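Local atomic coordinates of predicted phosphatase, HAD family (Clostridium acetobutylicum, PDB entry 3MC1), a protein that is predicted to act as a phosphatase of the haloacid dehalogenase (HAD) superfamily, probably hydrolysing phosphate esters at a metal-dependent site. Residues 28-33 against 68-73; 107-113 against 129-135; 183-187 against 210-214. All blocks are in the same frame, centred on the assembly; numbering follows the deposited sequence.

Followed from the N terminus, the three contacts come in series, and none nests within or crosses another. Interaction 1 closes the 34-67 excursion, which contains helix 51-59, by laying the end of helix 19-31 on helix 63-81. Interaction 2 then closes a beta-alpha-beta crossover through helix 113-122, setting strand 131-135 beside strand 104-109 at one edge of the parallel sheet. Interaction 3 closes the 188-209 excursion by bringing helix 207-215 onto strand 182-185 of the same sheet. Interactions 1 and 3 lie on opposite sides of the chain's centre, their own centres about 34 Å apart; interaction 1 belongs to the helical part, interactions 2 and 3 to the sheet.

Interaction 1 of 3, residues 28-33 against 68-73; sequences YSLNKF and VAIDYY
Ser29 and Tyr72 carry this contact between helix 19-31 and helix 63-81. The hydroxyl of Ser29 donates to the carbonyl of Ala69, OG to O 2.7 Å, approaching 21° out of the carbonyl plane. That oxygen also accepts the helical N-H of Tyr73, so two donors grip it. With chi1 at 177°, Ser29 OG turns away from its own backbone N and reaches the neighbouring helix. Lys32 lies over one face of the Tyr72 ring: its CB makes a CH-pi contact 4.1 Å from the ring centroid, and its chain, bent at chi2 and chi4, curls back to put NZ 4.5 Å from the same centroid as an off-centre cation-pi partner. Lys32 NZ is held there by a 2.7 Å hydrogen bond to Tyr28 OH. The Tyr28 ring in turn presents its edge to the backbone, CE2 lying 3.1 Å from Tyr72 O. Phe33 receives the edge of Tyr72 in an offset edge-to-face pair, planes at 61°. Phe33 CE2 packs 3.6 Å from Ala69 CB. Farther out, Phe61 meets the Phe33 ring and Phe55 of helix 51-59 touches Ser29. These helices, inserted between strands 6-9 and 104-109, are consistent with the helical cap of many HAD phosphatases. One hydroxyl bond fixes the buried side, while the lysine ammonium, held by Tyr28 OH, probably gains some electrostatic stabilisation from the Tyr72 face at the exposed side.

Interaction 2 of 3, residues 107-113 against 129-135; sequences VATSKPT and FDAIVGS
Strands 107-109 and 131-135 run parallel, 4° apart in direction, joined by Val107 N to Ala131 O, Val133 N to Val107 O and Thr109 N to Val133 O, before a beta bulge shifts the register by two residues. The chain turns a corner at Ser110 and Lys111 within this shift, and pairing resumes with Ser135 N on Lys111 O and Thr113 N on Ser135 O. The bare CA of Gly134 lies 3.2 Å from Thr109 O in a CA-H...O contact and equally close to Lys111 O. Ser135 OG, placed between its backbone N and carbonyl carbon by chi1 of 60°, donates to Ser110 O at 2.7 Å, coming from well above the carbonyl plane. Thr113 OG1 makes a longer bond to Ser135 O, 3.2 Å, so that carbonyl takes both the N-H and the hydroxyl of Thr113; Gly134 N gives OG1 a weak bond. At the other end Val107 CG2 sits over one face of the Phe129 ring, 3.7 Å from its centroid, and Val107 CB packs on Ile132 CG2, 4.2 Å away. Thr109 OG1 accepts from Lys111 N at 2.9 Å, an ST turn, and also bonds Asp10, a ligand of the sodium ion; Lys111 NZ pairs with Asp12, another ligand. Thr109, toward the C-terminal part of the strand, is consistent with the Ser/Thr motif of HAD enzymes. Pro112 occupies the N-cap of helix 113-122. Apolar side chains thus pack at the Val107 end, and hydroxyls add to the backbone bonds at the Ser135 end; the bonds from Ser135 to Ser110 O and Lys111 O, with the ST turn, probably help hold Thr109 and Lys111 beside the metal-binding aspartates.

Interaction 3 of 3, residues 183-187 against 210-214; sequences IGVTY and LHKKI
Ile183 opens the contact on strand 182-185 with two separate branches. Its CG2 meets Leu210 CD1 at 3.8 Å, while the extended CG1 arm, trans at chi2, carries CD1 farther onto helix 207-215. There CD1 lies 3.9 Å from Ile214 CG1, the two side chains crossing at about a right angle, and at a similar distance from CG of Lys213, whose aliphatic root alone takes part before its end leads away. Val185, two residues on, points to the same side of the sheet and sets CG1 4.0 Å from Leu210 CD2, so both methyls of Leu210 are engaged by the strand. Tyr187 follows in the loop. With chi1 at 60°, its ring folds back over Val185 CG2, and Tyr187 OH comes 3.6 Å from Leu210 CD2. Residues 210-214 of the helix run antiparallel to strand residues 183-185, 177° between directions and 10.1 Å between axes, the helix-on-sheet layering of the Rossmann-like HAD fold; Leu94 and Leu98 of helix 91-101 add to the apolar layer. No hydrogen bond joins the two segments: methyl and methylene groups hold the helix on the sheet by hydrophobic contact, and the Tyr187 hydroxyl at their margin has its hydrogen-bond partner in Thr14 O, in the loop after strand 6-9.

Interaction 1 of 3, residues 28-33 against 68-73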
ATOM      1  N   TYR A  28     -12.713  12.325   9.769  1.00 24.82           N
ATOM      2  CA  TYR A  28     -13.047  13.696   9.391  1.00 23.98           C
ATOM      3  C   TYR A  28     -14.108  13.682   8.295  1.00 24.42           C
ATOM      4  O   TYR A  28     -15.039  14.489   8.305  1.00 24.05           O
ATOM      5  CB  TYR A  28     -11.814  14.437   8.867  1.00 21.69           C
ATOM      6  CG  TYR A  28     -12.170  15.741   8.195  1.00 20.36           C
ATOM      7  CD1 TYR A  28     -12.477  16.872   8.950  1.00 21.44           C
ATOM      8  CD2 TYR A  28     -12.257  15.833   6.804  1.00 19.88           C
ATOM      9  CE1 TYR A  28     -12.868  18.064   8.342  1.00 19.52           C
ATOM     10  CE2 TYR A  28     -12.646  17.022   6.182  1.00 18.39           C
ATOM     11  CZ  TYR A  28     -12.953  18.131   6.962  1.00 21.10           C
ATOM     12  OH  TYR A  28     -13.364  19.304   6.370  1.00 19.03           O
ATOM     13  N   SER A  29     -13.944  12.765   7.344  1.00 23.29           N
ATOM     14  CA  SER A  29     -14.877  12.632   6.230  1.00 21.80           C
ATOM     15  C   SER A  29     -16.244  12.105   6.670  1.00 22.45           C
ATOM     16  O   SER A  29     -17.280  12.651   6.288  1.00 22.81           O
ATOM     17  CB  SER A  29     -14.296  11.692   5.171  1.00 18.82           C
ATOM     18  OG  SER A  29     -15.220  11.491   4.118  1.00 20.33           O
ATOM     19  N   LEU A  30     -16.237  11.042   7.467  1.00 22.63           N
ATOM     20  CA  LEU A  30     -17.476  10.433   7.937  1.00 25.23           C
ATOM     21  C   LEU A  30     -18.284  11.391   8.805  1.00 28.27           C
ATOM     22  O   LEU A  30     -19.512  11.429   8.712  1.00 28.14           O
ATOM     23  CB  LEU A  30     -17.175   9.155   8.722  1.00 23.19           C
ATOM     24  CG  LEU A  30     -16.546   8.003   7.933  1.00 22.99           C
ATOM     25  CD1 LEU A  30     -16.179   6.879   8.885  1.00 20.87           C
ATOM     26  CD2 LEU A  30     -17.515   7.509   6.868  1.00 22.82           C
ATOM     27  N   ASN A  31     -17.591  12.155   9.644  1.00 29.99           N
ATOM     28  CA  ASN A  31     -18.247  13.117  10.527  1.00 33.04           C
ATOM     29  C   ASN A  31     -19.015  14.168   9.731  1.00 33.21           C
ATOM     30  O   ASN A  31     -19.956  14.771  10.245  1.00 33.38           O
ATOM     31  CB  ASN A  31     -17.218  13.798  11.431  1.00 34.34           C
ATOM     32  CG  ASN A  31     -16.714  12.879  12.530  1.00 36.58           C
ATOM     33  OD1 ASN A  31     -17.029  11.688  12.551  1.00 39.41           O
ATOM     34  ND2 ASN A  31     -15.924  13.428  13.445  1.00 37.13           N
ATOM     35  N   LYS A  32     -18.606  14.388   8.484  1.00 32.04           N
ATOM     36  CA  LYS A  32     -19.279  15.344   7.614  1.00 32.78           C
ATOM     37  C   LYS A  32     -20.618  14.758   7.169  1.00 33.69           C
ATOM     38  O   LYS A  32     -21.479  15.464   6.655  1.00 33.64           O
ATOM     39  CB  LYS A  32     -18.427  15.642   6.376  1.00 34.58           C
ATOM     40  CG  LYS A  32     -17.171  16.439   6.645  1.00 36.42           C
ATOM     41  CD  LYS A  32     -17.515  17.774   7.280  1.00 38.98           C
ATOM     42  CE  LYS A  32     -16.333  18.711   7.239  1.00 40.13           C
ATOM     43  NZ  LYS A  32     -15.964  18.987   5.828  1.00 41.57           N
ATOM     44  N   PHE A  33     -20.773  13.452   7.359  1.00 33.97           N
ATOM     45  CA  PHE A  33     -22.003  12.762   6.991  1.00 35.26           C
ATOM     46  C   PHE A  33     -22.755  12.466   8.279  1.00 35.92           C
ATOM     47  O   PHE A  33     -23.701  11.672   8.304  1.00 35.32           O
ATOM     48  CB  PHE A  33     -21.673  11.460   6.256  1.00 33.35           C
ATOM     49  CG  PHE A  33     -21.049  11.671   4.906  1.00 31.97           C
ATOM     50  CD1 PHE A  33     -21.818  12.090   3.828  1.00 30.36           C
ATOM     51  CD2 PHE A  33     -19.685  11.469   4.714  1.00 29.57           C
ATOM     52  CE1 PHE A  33     -21.236  12.306   2.576  1.00 31.74           C
ATOM     53  CE2 PHE A  33     -19.100  11.683   3.469  1.00 28.57           C
ATOM     54  CZ  PHE A  33     -19.875  12.101   2.399  1.00 28.31           C
ATOM     55  N   VAL A  68     -17.540  11.956  -2.985  1.00 24.94           N
ATOM     56  CA  VAL A  68     -17.637  13.162  -2.169  1.00 24.60           C
ATOM     57  C   VAL A  68     -16.863  12.917  -0.888  1.00 22.12           C
ATOM     58  O   VAL A  68     -16.104  13.779  -0.429  1.00 22.10           O
ATOM     59  CB  VAL A  68     -19.109  13.493  -1.814  1.00 26.40           C
ATOM     60  CG1 VAL A  68     -19.157  14.624  -0.786  1.00 26.52           C
ATOM     61  CG2 VAL A  68     -19.865  13.894  -3.068  1.00 28.15           C
ATOM     62  N   ALA A  69     -17.065  11.727  -0.323  1.00 19.46           N
ATOM     63  CA  ALA A  69     -16.398  11.316   0.899  1.00 18.75           C
ATOM     64  C   ALA A  69     -14.878  11.309   0.715  1.00 19.32           C
ATOM     65  O   ALA A  69     -14.132  11.667   1.630  1.00 18.51           O
ATOM     66  CB  ALA A  69     -16.878   9.931   1.307  1.00 16.36           C
ATOM     67  N   ILE A  70     -14.427  10.896  -0.465  1.00 17.72           N
ATOM     68  CA  ILE A  70     -12.996  10.850  -0.754  1.00 16.82           C
ATOM     69  C   ILE A  70     -12.434  12.268  -0.749  1.00 17.50           C
ATOM     70  O   ILE A  70     -11.335  12.507  -0.251  1.00 17.89           O
ATOM     71  CB  ILE A  70     -12.730  10.168  -2.123  1.00 15.86           C
ATOM     72  CG1 ILE A  70     -12.993   8.664  -2.001  1.00 15.56           C
ATOM     73  CG2 ILE A  70     -11.300  10.432  -2.581  1.00 14.25           C
ATOM     74  CD1 ILE A  70     -12.925   7.897  -3.331  1.00 16.72           C
ATOM     75  N   ASP A  71     -13.197  13.217  -1.285  1.00 19.76           N
ATOM     76  CA  ASP A  71     -12.741  14.603  -1.304  1.00 19.93           C
ATOM     77  C   ASP A  71     -12.601  15.193   0.094  1.00 19.25           C
ATOM     78  O   ASP A  71     -11.644  15.921   0.360  1.00 17.42           O
ATOM     79  CB  ASP A  71     -13.676  15.464  -2.153  1.00 25.40           C
ATOM     80  CG  ASP A  71     -13.535  15.175  -3.625  1.00 28.61           C
ATOM     81  OD1 ASP A  71     -12.393  14.924  -4.063  1.00 32.12           O
ATOM     82  OD2 ASP A  71     -14.550  15.206  -4.349  1.00 35.49           O
ATOM     83  N   TYR A  72     -13.542  14.890   0.992  1.00 19.44           N
ATOM     84  CA  TYR A  72     -13.452  15.402   2.361  1.00 19.03           C
ATOM     85  C   TYR A  72     -12.204  14.810   3.007  1.00 17.61           C
ATOM     86  O   TYR A  72     -11.454  15.495   3.699  1.00 18.39           O
ATOM     87  CB  TYR A  72     -14.663  14.994   3.203  1.00 23.18           C
ATOM     88  CG  TYR A  72     -15.965  15.651   2.823  1.00 27.31           C
ATOM     89  CD1 TYR A  72     -16.010  16.986   2.429  1.00 29.47           C
ATOM     90  CD2 TYR A  72     -17.164  14.940   2.887  1.00 29.73           C
ATOM     91  CE1 TYR A  72     -17.221  17.600   2.106  1.00 32.10           C
ATOM     92  CE2 TYR A  72     -18.377  15.540   2.568  1.00 32.68           C
ATOM     93  CZ  TYR A  72     -18.397  16.870   2.175  1.00 33.91           C
ATOM     94  OH  TYR A  72     -19.594  17.460   1.836  1.00 37.30           O
ATOM     95  N   TYR A  73     -12.017  13.516   2.793  1.00 14.91           N
ATOM     96  CA  TYR A  73     -10.869  12.797   3.319  1.00 14.01           C
ATOM     97  C   TYR A  73      -9.606  13.553   2.910  1.00 13.06           C
ATOM     98  O   TYR A  73      -8.751  13.852   3.743  1.00 13.06           O
ATOM     99  CB  TYR A  73     -10.856  11.386   2.726  1.00 12.84           C
ATOM    100  CG  TYR A  73      -9.587  10.587   2.957  1.00 13.17           C
ATOM    101  CD1 TYR A  73      -9.557   9.560   3.891  1.00 14.65           C
ATOM    102  CD2 TYR A  73      -8.436  10.816   2.185  1.00 12.44           C
ATOM    103  CE1 TYR A  73      -8.424   8.766   4.053  1.00 14.13           C
ATOM    104  CE2 TYR A  73      -7.291  10.031   2.344  1.00 12.25           C
ATOM    105  CZ  TYR A  73      -7.297   9.007   3.276  1.00 13.96           C
ATOM    106  OH  TYR A  73      -6.200   8.190   3.415  1.00 13.28           O
TER

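Interaction 2 of 3, residues 107-113 against 129-135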
ATOM      1  N   VAL A 107       7.493   1.056  -6.017  1.00 12.70           N
ATOM      2  CA  VAL A 107       6.331   1.142  -5.145  1.00 12.61           C
ATOM      3  C   VAL A 107       5.122   0.981  -6.063  1.00 13.68           C
ATOM      4  O   VAL A 107       5.009   1.657  -7.084  1.00 13.78           O
ATOM      5  CB  VAL A 107       6.214   2.505  -4.412  1.00 13.01           C
ATOM      6  CG1 VAL A 107       4.846   2.594  -3.715  1.00 12.86           C
ATOM      7  CG2 VAL A 107       7.324   2.648  -3.381  1.00 14.72           C
ATOM      8  N   ALA A 108       4.235   0.064  -5.702  1.00 13.87           N
ATOM      9  CA  ALA A 108       3.018  -0.186  -6.462  1.00 14.41           C
ATOM     10  C   ALA A 108       1.921  -0.092  -5.409  1.00 13.31           C
ATOM     11  O   ALA A 108       1.760  -0.998  -4.591  1.00 13.28           O
ATOM     12  CB  ALA A 108       3.056  -1.578  -7.081  1.00 12.81           C
ATOM     13  N   THR A 109       1.168   1.004  -5.432  1.00 12.32           N
ATOM     14  CA  THR A 109       0.142   1.228  -4.422  1.00 11.96           C
ATOM     15  C   THR A 109      -1.180   1.790  -4.943  1.00 12.79           C
ATOM     16  O   THR A 109      -1.220   2.436  -5.990  1.00 10.42           O
ATOM     17  CB  THR A 109       0.698   2.193  -3.340  1.00 12.71           C
ATOM     18  OG1 THR A 109      -0.303   2.456  -2.354  1.00 12.11           O
ATOM     19  CG2 THR A 109       1.135   3.517  -3.972  1.00 10.26           C
ATOM     20  N   SER A 110      -2.263   1.527  -4.211  1.00 11.93           N
ATOM     21  CA  SER A 110      -3.570   2.066  -4.581  1.00 11.40           C
ATOM     22  C   SER A 110      -3.629   3.517  -4.086  1.00 13.25           C
ATOM     23  O   SER A 110      -4.537   4.273  -4.439  1.00 13.84           O
ATOM     24  CB  SER A 110      -4.718   1.260  -3.944  1.00 10.22           C
ATOM     25  OG  SER A 110      -4.911   0.009  -4.587  1.00 13.36           O
ATOM     26  N   LYS A 111      -2.672   3.910  -3.252  1.00 12.87           N
ATOM     27  CA  LYS A 111      -2.667   5.281  -2.769  1.00 13.48           C
ATOM     28  C   LYS A 111      -2.338   6.199  -3.951  1.00 13.30           C
ATOM     29  O   LYS A 111      -1.557   5.831  -4.824  1.00 14.33           O
ATOM     30  CB  LYS A 111      -1.619   5.444  -1.665  1.00 12.48           C
ATOM     31  CG  LYS A 111      -1.621   6.819  -1.016  1.00 14.03           C
ATOM     32  CD  LYS A 111      -0.500   6.940  -0.016  1.00 10.69           C
ATOM     33  CE  LYS A 111      -0.966   7.657   1.242  1.00 16.31           C
ATOM     34  NZ  LYS A 111      -2.043   6.883   1.920  1.00 12.77           N
ATOM     35  N   PRO A 112      -2.946   7.398  -4.007  1.00 15.53           N
ATOM     36  CA  PRO A 112      -2.627   8.279  -5.136  1.00 14.71           C
ATOM     37  C   PRO A 112      -1.118   8.516  -5.253  1.00 14.52           C
ATOM     38  O   PRO A 112      -0.440   8.703  -4.246  1.00 15.02           O
ATOM     39  CB  PRO A 112      -3.384   9.557  -4.795  1.00 13.23           C
ATOM     40  CG  PRO A 112      -4.599   9.043  -4.090  1.00 14.61           C
ATOM     41  CD  PRO A 112      -4.011   7.986  -3.170  1.00 13.30           C
ATOM     42  N   THR A 113      -0.607   8.510  -6.483  1.00 14.35           N
ATOM     43  CA  THR A 113       0.814   8.730  -6.747  1.00 15.74           C
ATOM     44  C   THR A 113       1.319  10.061  -6.186  1.00 16.81           C
ATOM     45  O   THR A 113       2.426  10.145  -5.656  1.00 15.65           O
ATOM     46  CB  THR A 113       1.110   8.745  -8.264  1.00 15.71           C
ATOM     47  OG1 THR A 113       0.519   7.599  -8.882  1.00 23.47           O
ATOM     48  CG2 THR A 113       2.603   8.731  -8.515  1.00 18.75           C
ATOM     49  N   PHE A 129      13.927   4.057  -4.680  1.00 13.29           N
ATOM     50  CA  PHE A 129      13.027   3.488  -5.680  1.00 14.43           C
ATOM     51  C   PHE A 129      13.257   3.913  -7.112  1.00 14.99           C
ATOM     52  O   PHE A 129      13.577   5.067  -7.384  1.00 16.21           O
ATOM     53  CB  PHE A 129      11.577   3.811  -5.284  1.00 12.54           C
ATOM     54  CG  PHE A 129      11.192   3.253  -3.941  1.00 13.76           C
ATOM     55  CD1 PHE A 129      10.865   1.900  -3.805  1.00 13.09           C
ATOM     56  CD2 PHE A 129      11.262   4.049  -2.795  1.00 10.49           C
ATOM     57  CE1 PHE A 129      10.619   1.347  -2.547  1.00 10.33           C
ATOM     58  CE2 PHE A 129      11.021   3.504  -1.537  1.00 12.25           C
ATOM     59  CZ  PHE A 129      10.701   2.150  -1.413  1.00 10.70           C
ATOM     60  N   ASP A 130      13.083   2.956  -8.019  1.00 16.02           N
ATOM     61  CA  ASP A 130      13.207   3.176  -9.453  1.00 16.05           C
ATOM     62  C   ASP A 130      11.951   3.895  -9.939  1.00 16.71           C
ATOM     63  O   ASP A 130      11.982   4.629 -10.924  1.00 15.91           O
ATOM     64  CB  ASP A 130      13.323   1.839 -10.179  1.00 19.54           C
ATOM     65  CG  ASP A 130      14.744   1.323 -10.231  1.00 20.77           C
ATOM     66  OD1 ASP A 130      15.539   1.648  -9.324  1.00 21.39           O
ATOM     67  OD2 ASP A 130      15.057   0.576 -11.174  1.00 21.80           O
ATOM     68  N   ALA A 131      10.837   3.659  -9.257  1.00 15.70           N
ATOM     69  CA  ALA A 131       9.585   4.309  -9.622  1.00 14.77           C
ATOM     70  C   ALA A 131       8.601   4.194  -8.467  1.00 14.61           C
ATOM     71  O   ALA A 131       8.691   3.280  -7.653  1.00 12.92           O
ATOM     72  CB  ALA A 131       8.999   3.666 -10.881  1.00 14.60           C
ATOM     73  N   ILE A 132       7.677   5.145  -8.392  1.00 15.31           N
ATOM     74  CA  ILE A 132       6.651   5.153  -7.356  1.00 14.60           C
ATOM     75  C   ILE A 132       5.364   5.256  -8.151  1.00 15.03           C
ATOM     76  O   ILE A 132       5.008   6.323  -8.640  1.00 18.37           O
ATOM     77  CB  ILE A 132       6.829   6.366  -6.405  1.00 14.61           C
ATOM     78  CG1 ILE A 132       8.118   6.181  -5.596  1.00 13.43           C
ATOM     79  CG2 ILE A 132       5.627   6.493  -5.475  1.00 13.08           C
ATOM     80  CD1 ILE A 132       8.563   7.413  -4.831  1.00 11.98           C
ATOM     81  N   VAL A 133       4.679   4.130  -8.297  1.00 14.33           N
ATOM     82  CA  VAL A 133       3.464   4.072  -9.086  1.00 14.13           C
ATOM     83  C   VAL A 133       2.219   3.930  -8.222  1.00 14.36           C
ATOM     84  O   VAL A 133       1.989   2.892  -7.601  1.00 12.51           O
ATOM     85  CB  VAL A 133       3.531   2.893 -10.081  1.00 12.56           C
ATOM     86  CG1 VAL A 133       2.401   2.999 -11.098  1.00 12.26           C
ATOM     87  CG2 VAL A 133       4.904   2.889 -10.781  1.00 13.47           C
ATOM     88  N   GLY A 134       1.420   4.987  -8.192  1.00 13.90           N
ATOM     89  CA  GLY A 134       0.205   4.969  -7.405  1.00 13.74           C
ATOM     90  C   GLY A 134      -1.011   5.148  -8.281  1.00 14.61           C
ATOM     91  O   GLY A 134      -0.935   5.058  -9.508  1.00 15.46           O
ATOM     92  N   SER A 135      -2.151   5.384  -7.644  1.00 13.60           N
ATOM     93  CA  SER A 135      -3.388   5.579  -8.376  1.00 12.87           C
ATOM     94  C   SER A 135      -3.458   7.031  -8.847  1.00 12.58           C
ATOM     95  O   SER A 135      -2.661   7.879  -8.429  1.00 14.50           O
ATOM     96  CB  SER A 135      -4.591   5.277  -7.472  1.00 10.49           C
ATOM     97  OG  SER A 135      -4.607   6.127  -6.335  1.00 13.26           O
TER

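Interaction 3 of 3, residues 183-187 against 210-214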
ATOM      1  N   ILE A 183       4.809 -11.856  -1.091  1.00 15.01           N
ATOM      2  CA  ILE A 183       5.238 -12.064   0.276  1.00 13.22           C
ATOM      3  C   ILE A 183       4.317 -11.152   1.085  1.00 13.50           C
ATOM      4  O   ILE A 183       4.314  -9.931   0.892  1.00 14.49           O
ATOM      5  CB  ILE A 183       6.677 -11.602   0.540  1.00 12.92           C
ATOM      6  CG1 ILE A 183       7.671 -12.370  -0.335  1.00 14.40           C
ATOM      7  CG2 ILE A 183       7.006 -11.833   2.025  1.00 11.12           C
ATOM      8  CD1 ILE A 183       9.126 -11.955  -0.093  1.00 14.64           C
ATOM      9  N   GLY A 184       3.518 -11.745   1.960  1.00 13.31           N
ATOM     10  CA  GLY A 184       2.631 -10.953   2.782  1.00 13.13           C
ATOM     11  C   GLY A 184       3.314 -10.701   4.113  1.00 14.67           C
ATOM     12  O   GLY A 184       4.016 -11.578   4.623  1.00 14.57           O
ATOM     13  N   VAL A 185       3.147  -9.503   4.665  1.00 12.74           N
ATOM     14  CA  VAL A 185       3.748  -9.190   5.958  1.00 12.92           C
ATOM     15  C   VAL A 185       2.616  -8.995   6.957  1.00 14.33           C
ATOM     16  O   VAL A 185       1.575  -8.440   6.612  1.00 12.31           O
ATOM     17  CB  VAL A 185       4.628  -7.917   5.886  1.00 11.09           C
ATOM     18  CG1 VAL A 185       5.655  -8.076   4.758  1.00 11.95           C
ATOM     19  CG2 VAL A 185       3.763  -6.684   5.670  1.00 10.77           C
ATOM     20  N   THR A 186       2.819  -9.459   8.189  1.00 13.56           N
ATOM     21  CA  THR A 186       1.793  -9.345   9.219  1.00 17.00           C
ATOM     22  C   THR A 186       2.003  -8.208  10.210  1.00 16.20           C
ATOM     23  O   THR A 186       1.208  -8.047  11.131  1.00 17.50           O
ATOM     24  CB  THR A 186       1.645 -10.664  10.026  1.00 18.02           C
ATOM     25  OG1 THR A 186       2.918 -11.034  10.568  1.00 20.04           O
ATOM     26  CG2 THR A 186       1.118 -11.795   9.128  1.00 20.05           C
ATOM     27  N   TYR A 187       3.067  -7.424  10.038  1.00 17.22           N
ATOM     28  CA  TYR A 187       3.308  -6.305  10.942  1.00 17.91           C
ATOM     29  C   TYR A 187       2.484  -5.101  10.500  1.00 18.78           C
ATOM     30  O   TYR A 187       2.525  -4.041  11.122  1.00 21.29           O
ATOM     31  CB  TYR A 187       4.810  -5.957  10.996  1.00 16.31           C
ATOM     32  CG  TYR A 187       5.437  -5.549   9.677  1.00 16.36           C
ATOM     33  CD1 TYR A 187       5.229  -4.272   9.137  1.00 13.92           C
ATOM     34  CD2 TYR A 187       6.238  -6.443   8.962  1.00 11.28           C
ATOM     35  CE1 TYR A 187       5.811  -3.903   7.916  1.00 12.74           C
ATOM     36  CE2 TYR A 187       6.819  -6.086   7.749  1.00 11.91           C
ATOM     37  CZ  TYR A 187       6.606  -4.824   7.228  1.00 10.97           C
ATOM     38  OH  TYR A 187       7.161  -4.509   6.012  1.00 11.29           O
ATOM     39  N   LEU A 210      11.274 -10.409   6.390  1.00 20.44           N
ATOM     40  CA  LEU A 210      10.988 -10.000   5.022  1.00 19.74           C
ATOM     41  C   LEU A 210      12.299  -9.967   4.242  1.00 20.22           C
ATOM     42  O   LEU A 210      12.382 -10.466   3.125  1.00 18.19           O
ATOM     43  CB  LEU A 210      10.328  -8.611   5.031  1.00 19.20           C
ATOM     44  CG  LEU A 210       9.994  -7.937   3.700  1.00 18.32           C
ATOM     45  CD1 LEU A 210       9.124  -8.846   2.835  1.00 17.13           C
ATOM     46  CD2 LEU A 210       9.282  -6.620   3.986  1.00 18.35           C
ATOM     47  N   HIS A 211      13.327  -9.392   4.853  1.00 23.41           N
ATOM     48  CA  HIS A 211      14.636  -9.298   4.223  1.00 24.96           C
ATOM     49  C   HIS A 211      15.134 -10.687   3.833  1.00 24.20           C
ATOM     50  O   HIS A 211      15.491 -10.926   2.680  1.00 25.44           O
ATOM     51  CB  HIS A 211      15.628  -8.636   5.185  1.00 28.61           C
ATOM     52  CG  HIS A 211      16.958  -8.325   4.569  1.00 31.82           C
ATOM     53  ND1 HIS A 211      17.759  -9.288   3.990  1.00 36.41           N
ATOM     54  CD2 HIS A 211      17.624  -7.155   4.431  1.00 33.12           C
ATOM     55  CE1 HIS A 211      18.857  -8.724   3.521  1.00 34.90           C
ATOM     56  NE2 HIS A 211      18.800  -7.429   3.775  1.00 33.86           N
ATOM     57  N   LYS A 212      15.141 -11.601   4.800  1.00 25.26           N
ATOM     58  CA  LYS A 212      15.605 -12.972   4.586  1.00 25.13           C
ATOM     59  C   LYS A 212      14.851 -13.670   3.466  1.00 25.15           C
ATOM     60  O   LYS A 212      15.455 -14.302   2.596  1.00 24.64           O
ATOM     61  CB  LYS A 212      15.440 -13.792   5.867  1.00 27.02           C
ATOM     62  CG  LYS A 212      16.189 -13.256   7.076  1.00 32.17           C
ATOM     63  CD  LYS A 212      15.968 -14.165   8.280  1.00 33.78           C
ATOM     64  CE  LYS A 212      16.712 -13.674   9.513  1.00 35.22           C
ATOM     65  NZ  LYS A 212      18.180 -13.647   9.305  1.00 35.87           N
ATOM     66  N   LYS A 213      13.526 -13.545   3.494  1.00 23.31           N
ATOM     67  CA  LYS A 213      12.658 -14.174   2.504  1.00 23.69           C
ATOM     68  C   LYS A 213      12.885 -13.663   1.088  1.00 22.55           C
ATOM     69  O   LYS A 213      12.839 -14.437   0.133  1.00 22.62           O
ATOM     70  CB  LYS A 213      11.192 -13.960   2.883  1.00 24.45           C
ATOM     71  CG  LYS A 213      10.232 -14.880   2.153  1.00 28.84           C
ATOM     72  CD  LYS A 213      10.452 -16.322   2.593  1.00 31.80           C
ATOM     73  CE  LYS A 213       9.292 -17.225   2.199  1.00 31.81           C
ATOM     74  NZ  LYS A 213       9.487 -18.601   2.731  1.00 32.19           N
ATOM     75  N   ILE A 214      13.105 -12.361   0.946  1.00 22.70           N
ATOM     76  CA  ILE A 214      13.334 -11.795  -0.375  1.00 23.96           C
ATOM     77  C   ILE A 214      14.561 -12.446  -0.996  1.00 25.51           C
ATOM     78  O   ILE A 214      14.571 -12.793  -2.176  1.00 26.14           O
ATOM     79  CB  ILE A 214      13.552 -10.267  -0.312  1.00 23.53           C
ATOM     80  CG1 ILE A 214      12.244  -9.574   0.082  1.00 23.55           C
ATOM     81  CG2 ILE A 214      14.033  -9.746  -1.668  1.00 20.97           C
ATOM     82  CD1 ILE A 214      12.373  -8.065   0.217  1.00 23.68           C
TER